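Local structure of G-protein alpha subunit Galpha7 (Naegleria fowleri, 6NE6) at residues A[248-253]-A[300-305]. The protein probably binds and hydrolyses GTP as the alpha subunit of a heterotrimeric G protein, switching signals on and off. Residues are numbered along the deposited sequence; the frame is centred on the assembly and turned at random.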
ATOM      1  N   ASN A 248      -1.912  -7.911   4.524  1.00 12.59           N
ATOM      2  CA  ASN A 248      -0.986  -7.621   3.449  1.00 12.26           C
ATOM      3  C   ASN A 248       0.352  -7.144   4.013  1.00 13.02           C
ATOM      4  O   ASN A 248       0.513  -6.932   5.222  1.00 12.65           O
ATOM      5  CB  ASN A 248      -1.619  -6.575   2.515  1.00 14.81           C
ATOM      6  CG  ASN A 248      -0.815  -6.327   1.257  1.00 17.92           C
ATOM      7  OD1 ASN A 248      -0.158  -7.223   0.724  1.00 14.09           O
ATOM      8  ND2 ASN A 248      -0.865  -5.093   0.774  1.00 15.26           N
ATOM      9  N   LYS A 249       1.326  -7.003   3.119  1.00 13.93           N
ATOM     10  CA  LYS A 249       2.690  -6.597   3.470  1.00 12.21           C
ATOM     11  C   LYS A 249       3.346  -7.599   4.416  1.00 15.51           C
ATOM     12  O   LYS A 249       4.155  -7.225   5.270  1.00 14.15           O
ATOM     13  CB  LYS A 249       2.724  -5.176   4.049  1.00 14.12           C
ATOM     14  CG  LYS A 249       1.975  -4.152   3.192  1.00 13.40           C
ATOM     15  CD  LYS A 249       2.160  -2.736   3.718  1.00 15.39           C
ATOM     16  CE  LYS A 249       1.381  -1.732   2.876  1.00 16.69           C
ATOM     17  NZ  LYS A 249       1.669  -0.325   3.327  1.00 18.44           N
ATOM     18  N   HIS A 250       3.016  -8.882   4.236  1.00 13.10           N
ATOM     19  CA  HIS A 250       3.515  -9.936   5.118  1.00 15.09           C
ATOM     20  C   HIS A 250       5.043  -9.956   5.162  1.00 14.87           C
ATOM     21  O   HIS A 250       5.641 -10.032   6.238  1.00 15.96           O
ATOM     22  CB  HIS A 250       2.968 -11.293   4.653  1.00 14.75           C
ATOM     23  CG  HIS A 250       3.592 -12.466   5.341  1.00 14.10           C
ATOM     24  ND1 HIS A 250       4.786 -13.015   4.937  1.00 15.98           N
ATOM     25  CD2 HIS A 250       3.164 -13.221   6.384  1.00 17.49           C
ATOM     26  CE1 HIS A 250       5.092 -14.032   5.722  1.00 18.99           C
ATOM     27  NE2 HIS A 250       4.117 -14.188   6.600  1.00 17.70           N
ATOM     28  N   ASP A 251       5.698  -9.890   4.003  1.00 14.05           N
ATOM     29  CA  ASP A 251       7.156  -9.991   4.003  1.00 15.87           C
ATOM     30  C   ASP A 251       7.815  -8.772   4.664  1.00 14.61           C
ATOM     31  O   ASP A 251       8.863  -8.913   5.314  1.00 14.03           O
ATOM     32  CB  ASP A 251       7.658 -10.207   2.569  1.00 17.44           C
ATOM     33  CG  ASP A 251       7.336 -11.618   2.028  1.00 21.68           C
ATOM     34  OD1 ASP A 251       6.855 -12.487   2.793  1.00 21.53           O
ATOM     35  OD2 ASP A 251       7.555 -11.858   0.820  1.00 24.58           O
ATOM     36  N   LEU A 252       7.211  -7.580   4.541  1.00 14.54           N
ATOM     37  CA  LEU A 252       7.725  -6.408   5.253  1.00 15.03           C
ATOM     38  C   LEU A 252       7.558  -6.566   6.759  1.00 15.01           C
ATOM     39  O   LEU A 252       8.467  -6.229   7.535  1.00 15.83           O
ATOM     40  CB  LEU A 252       7.013  -5.143   4.769  1.00 17.79           C
ATOM     41  CG  LEU A 252       7.434  -3.829   5.418  1.00 18.10           C
ATOM     42  CD1 LEU A 252       8.928  -3.635   5.289  1.00 17.73           C
ATOM     43  CD2 LEU A 252       6.668  -2.650   4.794  1.00 18.76           C
ATOM     44  N   PHE A 253       6.401  -7.079   7.183  1.00 13.25           N
ATOM     45  CA  PHE A 253       6.183  -7.415   8.584  1.00 15.23           C
ATOM     46  C   PHE A 253       7.254  -8.374   9.090  1.00 13.29           C
ATOM     47  O   PHE A 253       7.825  -8.168  10.167  1.00 14.93           O
ATOM     48  CB  PHE A 253       4.783  -8.024   8.760  1.00 13.90           C
ATOM     49  CG  PHE A 253       4.583  -8.689  10.085  1.00 14.81           C
ATOM     50  CD1 PHE A 253       4.203  -7.942  11.188  1.00 15.04           C
ATOM     51  CD2 PHE A 253       4.775 -10.063  10.235  1.00 16.87           C
ATOM     52  CE1 PHE A 253       4.008  -8.548  12.426  1.00 15.95           C
ATOM     53  CE2 PHE A 253       4.580 -10.669  11.473  1.00 17.80           C
ATOM     54  CZ  PHE A 253       4.207  -9.917  12.564  1.00 17.47           C
ATOM     55  N   VAL A 300      -9.373 -15.827   6.156  1.00 18.53           N
ATOM     56  CA  VAL A 300      -8.318 -14.842   6.388  1.00 18.26           C
ATOM     57  C   VAL A 300      -7.056 -15.343   5.699  1.00 17.99           C
ATOM     58  O   VAL A 300      -6.702 -16.517   5.839  1.00 19.07           O
ATOM     59  CB  VAL A 300      -8.048 -14.614   7.890  1.00 21.21           C
ATOM     60  CG1 VAL A 300      -6.880 -13.665   8.075  1.00 18.63           C
ATOM     61  CG2 VAL A 300      -9.289 -14.075   8.603  1.00 20.00           C
ATOM     62  N   PHE A 301      -6.392 -14.466   4.936  1.00 14.69           N
ATOM     63  CA  PHE A 301      -5.197 -14.835   4.184  1.00 15.72           C
ATOM     64  C   PHE A 301      -4.080 -13.846   4.472  1.00 17.41           C
ATOM     65  O   PHE A 301      -4.315 -12.634   4.543  1.00 17.38           O
ATOM     66  CB  PHE A 301      -5.435 -14.858   2.652  1.00 18.09           C
ATOM     67  CG  PHE A 301      -6.390 -15.920   2.184  1.00 20.19           C
ATOM     68  CD1 PHE A 301      -5.927 -17.172   1.801  1.00 24.44           C
ATOM     69  CD2 PHE A 301      -7.748 -15.660   2.095  1.00 23.07           C
ATOM     70  CE1 PHE A 301      -6.813 -18.156   1.358  1.00 24.06           C
ATOM     71  CE2 PHE A 301      -8.632 -16.641   1.642  1.00 22.04           C
ATOM     72  CZ  PHE A 301      -8.168 -17.878   1.286  1.00 21.17           C
ATOM     73  N   PHE A 302      -2.859 -14.360   4.622  1.00 14.76           N
ATOM     74  CA  PHE A 302      -1.679 -13.510   4.627  1.00 14.10           C
ATOM     75  C   PHE A 302      -1.203 -13.359   3.194  1.00 14.91           C
ATOM     76  O   PHE A 302      -1.242 -14.320   2.422  1.00 17.45           O
ATOM     77  CB  PHE A 302      -0.558 -14.121   5.474  1.00 14.85           C
ATOM     78  CG  PHE A 302      -0.911 -14.284   6.924  1.00 14.20           C
ATOM     79  CD1 PHE A 302      -0.918 -13.185   7.773  1.00 16.93           C
ATOM     80  CD2 PHE A 302      -1.235 -15.527   7.436  1.00 22.89           C
ATOM     81  CE1 PHE A 302      -1.223 -13.326   9.106  1.00 18.69           C
ATOM     82  CE2 PHE A 302      -1.554 -15.674   8.776  1.00 28.65           C
ATOM     83  CZ  PHE A 302      -1.549 -14.567   9.608  1.00 22.75           C
ATOM     84  N   VAL A 303      -0.714 -12.169   2.839  1.00 12.99           N
ATOM     85  CA  VAL A 303      -0.250 -11.952   1.472  1.00 13.42           C
ATOM     86  C   VAL A 303       0.839 -10.885   1.453  1.00 12.69           C
ATOM     87  O   VAL A 303       0.943 -10.049   2.350  1.00 12.84           O
ATOM     88  CB  VAL A 303      -1.426 -11.570   0.539  1.00 14.55           C
ATOM     89  CG1 VAL A 303      -1.951 -10.197   0.864  1.00 15.79           C
ATOM     90  CG2 VAL A 303      -1.007 -11.667  -0.930  1.00 18.51           C
ATOM     91  N   THR A 304       1.690 -10.948   0.431  1.00 12.54           N
ATOM     92  CA  THR A 304       2.622  -9.867   0.129  1.00 11.56           C
ATOM     93  C   THR A 304       2.305  -9.442  -1.296  1.00 12.14           C
ATOM     94  O   THR A 304       2.717 -10.106  -2.247  1.00 15.30           O
ATOM     95  CB  THR A 304       4.072 -10.310   0.277  1.00 15.04           C
ATOM     96  OG1 THR A 304       4.295 -10.730   1.627  1.00 14.80           O
ATOM     97  CG2 THR A 304       5.012  -9.141  -0.034  1.00 17.69           C
ATOM     98  N   ALA A 305       1.548  -8.352  -1.432  1.00 12.99           N
ATOM     99  CA  ALA A 305       1.095  -7.926  -2.751  1.00 15.88           C
ATOM    100  C   ALA A 305       2.258  -7.588  -3.674  1.00 15.59           C
ATOM    101  O   ALA A 305       2.142  -7.745  -4.892  1.00 14.71           O
ATOM    102  CB  ALA A 305       0.157  -6.720  -2.621  1.00 17.52           C
TER
HETATM  103  O   HOH W   1       3.786 -13.264   1.641  1.00 22.47           O
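The first amides of helix 250-258 are taken up by acceptors from a distant part of the chain: V303 and T304, just past edge strand 297-302, receive the N-H groups of H250 and D251. The H250 N bond to V303 O is 3.0 Å long and nearly straight (162°), its donor tilted from the carbonyl plane. D251 N, at 2.9 Å, reaches T304 OG1. With OG1 anti to its own carbonyl carbon (chi1 -60°), threonine presents a compact hydroxyl to the helix start, and its CG2 rests on CB and OD2 of D251. K249, at the N-cap position, has no side-chain acceptor to offer; its extended chain carries NZ to D129 in a salt bridge and to D19 O.

N248 joins the end of strand 242-248 to A305. Its CG lies anti to the backbone N (chi1 -173°), which brings OD1 to A305 N at 3.0 Å, in the plane of the amide carbonyl; K249 N adds a weak bond to the same oxygen. ND2 holds S20 O in the probable P-loop.

H250 crosses T304 at about a right angle, its CB 3.4 Å from OG1, which lies at the ring edge. H250 ND1 gives a 3.0 Å bond to D251 OD1; that oxygen lies in the plane of the imidazole, while ND1 stands out of the carboxylate plane on its anti side. A water joins T304 OG1, at 2.6 Å, to that carboxylate only weakly. N248, K249 and D251 match the NKxD sequence motif, which probably recognises guanine here as in other G proteins, and the loop after strand 297-302 probably forms the second base-binding loop by the same analogy. The chemistry thus implies that the two loops are hydrogen-bonded into one unit, and, with K281 NZ at NE2 and D251 OD1 at ND1, that H250 probably carries its proton on ND1.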